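Side-chain contacts in hypothetical protein PH1789 (PDB 1WR2), which is of unknown function but has an ATP-grasp domain, in which helices pack on antiparallel beta-sheets: residues A185-D188 / A189-D192; R7-E10 / E11-Q15; I170-Y173 / P174-A177. All blocks are in the same frame, centred on the assembly; numbering follows the deposited sequence.

Contact 1. Residues A185-D188 / A189-D192; sequences ADID and AIVD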
loop_
_atom_site.group_PDB
_atom_site.type_symbol
_atom_site.label_atom_id
_atom_site.label_comp_id
_atom_site.label_asym_id
_atom_site.label_seq_id
_atom_site.Cartn_x
_atom_site.Cartn_y
_atom_site.Cartn_z
ATOM N N ALA A 185 7.183 6.515 -18.273
ATOM C CA ALA A 185 6.225 5.880 -17.383
ATOM C C ALA A 185 4.871 6.539 -17.616
ATOM O O ALA A 185 4.780 7.564 -18.291
ATOM C CB ALA A 185 6.664 6.061 -15.937
ATOM N N ASP A 186 3.822 5.949 -17.060
ATOM C CA ASP A 186 2.487 6.503 -17.221
ATOM C C ASP A 186 2.279 7.641 -16.227
ATOM O O ASP A 186 1.722 7.439 -15.150
ATOM C CB ASP A 186 1.432 5.418 -16.998
ATOM C CG ASP A 186 0.047 5.857 -17.436
ATOM O OD1 ASP A 186 -0.319 7.023 -17.182
ATOM O OD2 ASP A 186 -0.682 5.032 -18.027
ATOM N N ILE A 187 2.722 8.839 -16.597
ATOM C CA ILE A 187 2.600 10.017 -15.743
ATOM C C ILE A 187 1.166 10.330 -15.350
ATOM O O ILE A 187 0.884 10.619 -14.187
ATOM C CB ILE A 187 3.176 11.266 -16.436
ATOM C CG1 ILE A 187 4.619 11.001 -16.875
ATOM C CG2 ILE A 187 3.108 12.461 -15.495
ATOM C CD1 ILE A 187 5.539 10.615 -15.754
ATOM N N ASP A 188 0.266 10.292 -16.326
ATOM C CA ASP A 188 -1.148 10.574 -16.080
ATOM C C ASP A 188 -1.715 9.658 -15.000
ATOM O O ASP A 188 -2.583 10.054 -14.215
ATOM C CB ASP A 188 -1.941 10.405 -17.377
ATOM C CG ASP A 188 -1.603 11.469 -18.405
ATOM O OD1 ASP A 188 -0.407 11.649 -18.715
ATOM O OD2 ASP A 188 -2.539 12.124 -18.907
ATOM N N ALA A 189 -1.228 8.424 -14.974
ATOM C CA ALA A 189 -1.674 7.462 -13.982
ATOM C C ALA A 189 -1.190 7.938 -12.612
ATOM O O ALA A 189 -1.907 7.854 -11.618
ATOM C CB ALA A 189 -1.106 6.084 -14.299
ATOM N N ILE A 190 0.032 8.450 -12.561
ATOM C CA ILE A 190 0.554 8.941 -11.294
ATOM C C ILE A 190 -0.260 10.145 -10.854
ATOM O O ILE A 190 -0.626 10.264 -9.690
ATOM C CB ILE A 190 2.021 9.348 -11.407
ATOM C CG1 ILE A 190 2.848 8.158 -11.895
ATOM C CG2 ILE A 190 2.520 9.825 -10.049
ATOM C CD1 ILE A 190 4.296 8.475 -12.150
ATOM N N VAL A 191 -0.543 11.042 -11.792
ATOM C CA VAL A 191 -1.322 12.232 -11.482
ATOM C C VAL A 191 -2.681 11.848 -10.905
ATOM O O VAL A 191 -3.167 12.472 -9.963
ATOM C CB VAL A 191 -1.538 13.091 -12.747
ATOM C CG1 VAL A 191 -2.552 14.182 -12.470
ATOM C CG2 VAL A 191 -0.215 13.693 -13.189
ATOM N N ASP A 192 -3.294 10.816 -11.476
ATOM C CA ASP A 192 -4.594 10.363 -11.004
ATOM C C ASP A 192 -4.497 9.824 -9.569
ATOM O O ASP A 192 -5.378 10.087 -8.744
ATOM C CB ASP A 192 -5.155 9.289 -11.941
ATOM C CG ASP A 192 -6.593 8.915 -11.608
ATOM O OD1 ASP A 192 -7.463 9.816 -11.612
ATOM O OD2 ASP A 192 -6.851 7.724 -11.343
#
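A chi1 of -168° points the Asp186 carboxylate away from its backbone nitrogen and forward over the first turn of helix 187-203, where it reaches Ala189, making Asp186 the N-cap of this helix in the ATP-grasp domain. OD1 accepts from Ala189 N at 2.8 Å, a capping bond whose donor stands well above the carboxylate plane, 42° out of it. The same oxygen lies 3.1 Å from Ala189 CB, so the methyl group is pressed against the carboxylate that holds its own amide. OD2, the other oxygen, is taken by the backbone N of Gly224, which fixes the rotation of the acid and ties the helix start to the segment between strands 208-218 and 225-234. The negative group would be expected to interact favourably with the positive end of the helix dipole.

The carbonyl of Asp186 begins the i to i+4 hydrogen bonds of the helix: it accepts from Ile190 N in the carbonyl plane at 3.3 Å, and weakly from Ala189 N. Ile187 O to Val191 N and Asp188 O to Asp192 N continue the series. Asp186 is also the centre of an inverse gamma turn, closed by a weak bond from Ile187 N to Ala185 O.

Apolar contacts run along another flank. Ile187 CD1 approaches Ile190 CD1 at 4.4 Å, a loose methyl-to-methyl contact, and Ile187 CG2 meets Val191 CG2 at 4.2 Å. Beyond the segments, Ile190 and Val191 pack on Ile167 of helix 160-168, while Ile190 also touches Val218 of the sheet. Asp192 turns its carboxylate to Lys196, one turn further on, in a salt bridge. Val191 CG2 sits 3.4 Å from Ile187 O, the carbonyl oxygen that also accepts the Val191 amide.

Contact 2. Residues R7-E10 / E11-Q15; sequences RVIE and EVLKQ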
loop_
_atom_site.group_PDB
_atom_site.type_symbol
_atom_site.label_atom_id
_atom_site.label_comp_id
_atom_site.label_asym_id
_atom_site.label_seq_id
_atom_site.Cartn_x
_atom_site.Cartn_y
_atom_site.Cartn_z
ATOM N N ARG A 7 -16.406 3.401 7.317
ATOM C CA ARG A 7 -16.859 2.170 7.953
ATOM C C ARG A 7 -15.661 1.342 8.409
ATOM O O ARG A 7 -15.557 0.968 9.579
ATOM C CB ARG A 7 -17.699 1.358 6.967
ATOM C CG ARG A 7 -18.674 0.385 7.620
ATOM C CD ARG A 7 -18.783 -0.888 6.803
ATOM N NE ARG A 7 -17.624 -1.747 7.031
ATOM C CZ ARG A 7 -17.265 -2.752 6.239
ATOM N NH1 ARG A 7 -17.973 -3.027 5.153
ATOM N NH2 ARG A 7 -16.202 -3.486 6.539
ATOM N N VAL A 8 -14.756 1.062 7.477
ATOM C CA VAL A 8 -13.567 0.283 7.788
ATOM C C VAL A 8 -12.753 1.003 8.859
ATOM O O VAL A 8 -12.245 0.376 9.789
ATOM C CB VAL A 8 -12.700 0.069 6.526
ATOM C CG1 VAL A 8 -11.552 -0.878 6.833
ATOM C CG2 VAL A 8 -13.558 -0.489 5.399
ATOM N N ILE A 9 -12.636 2.322 8.734
ATOM C CA ILE A 9 -11.890 3.111 9.709
ATOM C C ILE A 9 -12.520 3.012 11.101
ATOM O O ILE A 9 -11.844 2.676 12.077
ATOM C CB ILE A 9 -11.816 4.596 9.286
ATOM C CG1 ILE A 9 -10.897 4.741 8.069
ATOM C CG2 ILE A 9 -11.307 5.441 10.436
ATOM C CD1 ILE A 9 -10.821 6.148 7.511
ATOM N N GLU A 10 -13.814 3.304 11.192
ATOM C CA GLU A 10 -14.519 3.236 12.471
ATOM C C GLU A 10 -14.322 1.871 13.124
ATOM O O GLU A 10 -13.989 1.773 14.310
ATOM C CB GLU A 10 -16.018 3.488 12.274
ATOM C CG GLU A 10 -16.412 4.947 12.076
ATOM C CD GLU A 10 -15.967 5.841 13.227
ATOM O OE1 GLU A 10 -15.968 5.374 14.387
ATOM O OE2 GLU A 10 -15.628 7.017 12.973
ATOM N N GLU A 11 -14.529 0.821 12.336
ATOM C CA GLU A 11 -14.389 -0.553 12.808
ATOM C C GLU A 11 -13.052 -0.778 13.508
ATOM O O GLU A 11 -12.994 -1.383 14.581
ATOM C CB GLU A 11 -14.538 -1.513 11.625
ATOM C CG GLU A 11 -14.571 -2.990 11.998
ATOM C CD GLU A 11 -14.971 -3.880 10.827
ATOM O OE1 GLU A 11 -15.009 -5.118 11.005
ATOM O OE2 GLU A 11 -15.250 -3.343 9.732
ATOM N N VAL A 12 -11.980 -0.285 12.898
ATOM C CA VAL A 12 -10.646 -0.429 13.458
ATOM C C VAL A 12 -10.521 0.338 14.769
ATOM O O VAL A 12 -10.010 -0.186 15.762
ATOM C CB VAL A 12 -9.575 0.087 12.467
ATOM C CG1 VAL A 12 -8.203 0.049 13.108
ATOM C CG2 VAL A 12 -9.591 -0.765 11.204
ATOM N N LEU A 13 -10.986 1.582 14.767
ATOM C CA LEU A 13 -10.923 2.416 15.961
ATOM C C LEU A 13 -11.732 1.779 17.087
ATOM O O LEU A 13 -11.339 1.843 18.253
ATOM C CB LEU A 13 -11.452 3.820 15.649
ATOM C CG LEU A 13 -10.602 4.644 14.671
ATOM C CD1 LEU A 13 -11.389 5.856 14.185
ATOM C CD2 LEU A 13 -9.307 5.073 15.350
ATOM N N LYS A 14 -12.853 1.155 16.725
ATOM C CA LYS A 14 -13.725 0.492 17.692
ATOM C C LYS A 14 -12.952 -0.585 18.446
ATOM O O LYS A 14 -13.276 -0.917 19.588
ATOM C CB LYS A 14 -14.929 -0.140 16.983
ATOM C CG LYS A 14 -15.892 -0.841 17.930
ATOM C CD LYS A 14 -17.112 -1.395 17.209
ATOM C CE LYS A 14 -18.072 -2.060 18.195
ATOM N NZ LYS A 14 -19.295 -2.609 17.537
ATOM N N GLN A 15 -11.931 -1.130 17.798
ATOM C CA GLN A 15 -11.106 -2.161 18.412
ATOM C C GLN A 15 -9.960 -1.508 19.173
ATOM O O GLN A 15 -9.038 -2.184 19.624
ATOM C CB GLN A 15 -10.540 -3.088 17.343
ATOM C CG GLN A 15 -11.587 -3.858 16.583
ATOM C CD GLN A 15 -10.986 -4.668 15.458
ATOM O OE1 GLN A 15 -10.134 -5.529 15.684
ATOM N NE2 GLN A 15 -11.422 -4.395 14.237
#
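Arg7 and Glu11 form an i to i+4 salt bridge on the exposed flank of helix 3-14, an alpha-helix at the start of the chain. Their side chains run alongside each other in the same direction, and Arg7 NH2 offers Glu11 OE2 a weak hydrogen bond of 3.3 Å. The oxygen comes to the edge of the guanidinium, near its plane, yet the two flat groups are turned 49° apart. Arg7 reaches it by bending at chi2 and chi3, whereas Glu11 is extended beyond CG. A long, weak ion pair with Glu4 draws on NH1 of the same guanidinium.

The apolar contact lies on a different flank. Ile9 and Leu13 also lie side by side, with the branch methyl Ile9 CG2 against Leu13 CD1 at 3.8 Å. Both touch Leu234 of strand 225-234, and Val12 joins them there; Val8 and Val12 further cover Met20, so this face seats the helix on the edge of the six-stranded sheet.

Backbone bonds link the turns. Arg7 O, Val8 O and Ile9 O receive the amides of Glu11, Val12 and Leu13, the last at 3.0 Å. Near the C-terminal end, Gln15 folds back to give Glu11 O a weak bond from NE2, while Glu10 O accepts from Lys14 N at 2.7 Å.

Contact 3. Residues I170-Y173 / P174-A177; sequences IKAY and PILA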
loop_
_atom_site.group_PDB
_atom_site.type_symbol
_atom_site.label_atom_id
_atom_site.label_comp_id
_atom_site.label_asym_id
_atom_site.label_seq_id
_atom_site.Cartn_x
_atom_site.Cartn_y
_atom_site.Cartn_z
ATOM N N ILE A 170 10.877 16.434 -8.946
ATOM C CA ILE A 170 11.840 15.496 -8.366
ATOM C C ILE A 170 13.062 15.388 -9.270
ATOM O O ILE A 170 12.945 15.449 -10.495
ATOM C CB ILE A 170 11.240 14.074 -8.160
ATOM C CG1 ILE A 170 10.746 13.510 -9.493
ATOM C CG2 ILE A 170 10.112 14.124 -7.121
ATOM C CD1 ILE A 170 10.268 12.069 -9.403
ATOM N N LYS A 171 14.235 15.233 -8.667
ATOM C CA LYS A 171 15.461 15.131 -9.447
ATOM C C LYS A 171 15.404 13.955 -10.417
ATOM O O LYS A 171 15.913 14.033 -11.533
ATOM C CB LYS A 171 16.667 14.967 -8.525
ATOM C CG LYS A 171 16.878 16.120 -7.557
ATOM C CD LYS A 171 18.239 16.016 -6.879
ATOM C CE LYS A 171 18.407 17.079 -5.818
ATOM N NZ LYS A 171 17.342 16.960 -4.779
ATOM N N ALA A 172 14.770 12.872 -9.985
ATOM C CA ALA A 172 14.663 11.677 -10.809
ATOM C C ALA A 172 13.582 11.751 -11.878
ATOM O O ALA A 172 13.235 10.733 -12.479
ATOM C CB ALA A 172 14.425 10.469 -9.927
ATOM N N TYR A 173 13.048 12.944 -12.127
ATOM C CA TYR A 173 12.006 13.084 -13.134
ATOM C C TYR A 173 12.414 12.573 -14.514
ATOM O O TYR A 173 11.638 11.884 -15.186
ATOM C CB TYR A 173 11.561 14.534 -13.287
ATOM C CG TYR A 173 10.561 14.657 -14.405
ATOM C CD1 TYR A 173 9.268 14.161 -14.255
ATOM C CD2 TYR A 173 10.935 15.164 -15.648
ATOM C CE1 TYR A 173 8.373 14.158 -15.312
ATOM C CE2 TYR A 173 10.046 15.165 -16.718
ATOM C CZ TYR A 173 8.767 14.658 -16.541
ATOM O OH TYR A 173 7.880 14.638 -17.594
ATOM N N PRO A 174 13.626 12.934 -14.975
ATOM C CA PRO A 174 14.086 12.480 -16.291
ATOM C C PRO A 174 13.952 10.975 -16.450
ATOM O O PRO A 174 13.709 10.473 -17.547
ATOM C CB PRO A 174 15.541 12.940 -16.319
ATOM C CG PRO A 174 15.476 14.227 -15.562
ATOM C CD PRO A 174 14.611 13.847 -14.369
ATOM N N ILE A 175 14.113 10.256 -15.345
ATOM C CA ILE A 175 14.004 8.804 -15.359
ATOM C C ILE A 175 12.588 8.355 -15.720
ATOM O O ILE A 175 12.401 7.376 -16.445
ATOM C CB ILE A 175 14.400 8.226 -13.993
ATOM C CG1 ILE A 175 15.869 8.551 -13.716
ATOM C CG2 ILE A 175 14.164 6.725 -13.968
ATOM C CD1 ILE A 175 16.339 8.166 -12.334
ATOM N N LEU A 176 11.592 9.074 -15.216
ATOM C CA LEU A 176 10.198 8.750 -15.496
ATOM C C LEU A 176 9.840 9.085 -16.936
ATOM O O LEU A 176 9.038 8.397 -17.563
ATOM C CB LEU A 176 9.271 9.527 -14.562
ATOM C CG LEU A 176 9.366 9.241 -13.065
ATOM C CD1 LEU A 176 8.379 10.129 -12.318
ATOM C CD2 LEU A 176 9.065 7.771 -12.806
ATOM N N ALA A 177 10.433 10.155 -17.450
ATOM C CA ALA A 177 10.175 10.584 -18.818
ATOM C C ALA A 177 10.823 9.614 -19.799
ATOM O O ALA A 177 10.466 9.578 -20.976
ATOM C CB ALA A 177 10.717 11.994 -19.034
#
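Tyr173 loses the most surface in this local contact, which joins the end of a type I beta turn, Ile170 to Tyr173, to the short, weakly bonded helix that follows. Its CG is anti to the backbone nitrogen (chi1 176°), which carries the ring along the outside of the helical turn toward Ala177. There CE2 of Tyr173 stands 4.0 Å from Ala177 CB, and the methyl approaches the ring obliquely. At the root of the side chain Tyr173 CB touches Pro174 CD at 3.3 Å. Its carbonyl accepts from Ala177 N at 3.1 Å, and weakly from Leu176 N, so backbone and ring both span the same turn. Gln168 of helix 160-168 also touches Tyr173.

Pro174 is next. Having no amide hydrogen, it suits the first turn of a helix, where amides lack a helical carbonyl four residues back; its CD lies 3.1 Å from Lys171 O.

Leu176 is buried and points toward the 170-173 segment. Its CD1 meets Ile170 CD1 at 4.0 Å, the two side chains crossing at about a right angle. Ile170 reaches this point with CG1 between its backbone nitrogen and carbonyl carbon (chi1 58°). Both residues rest on Phe138 of strand 133-140, and Leu176 also covers Leu140 and Ile167. Nearby, Ala172 CB touches Ile175 CD1 at 3.8 Å, and Ile175 N gives Ala172 O a weak bond.

Asp150 bonds the two central residues of the turn: one carboxylate oxygen accepts from the amide of Lys171, the other from that of Ala172. Tyr173 N closes the turn on Ile170 O at 3.0 Å. Together these features make a beta turn leading directly into a short helix, the link that follows helix 160-168 in this ATP-grasp domain.

Overall arrangement
Along the chain the order is contact 2, contact 3, contact 1. Contacts 1 and 3 are neighbours, their centres 13 Å apart on one side of the chain's centre: Ala185 N lies 2.7 Å from Leu176 O, a probable hydrogen bond, and both contacts pack against helix 160-168. The short helix 173-177 thus sits beside the start of helix 187-203. Contact 2, on helix 3-14, lies on the opposite side, with centres 31 Å from contact 1 and 39 Å from contact 3. The six-stranded antiparallel sheet relates all three: contact 2 packs on strand 225-234, contact 1 on 208-218, and contact 3 on 133-140 and 120-129, so helices cover different strands of one sheet.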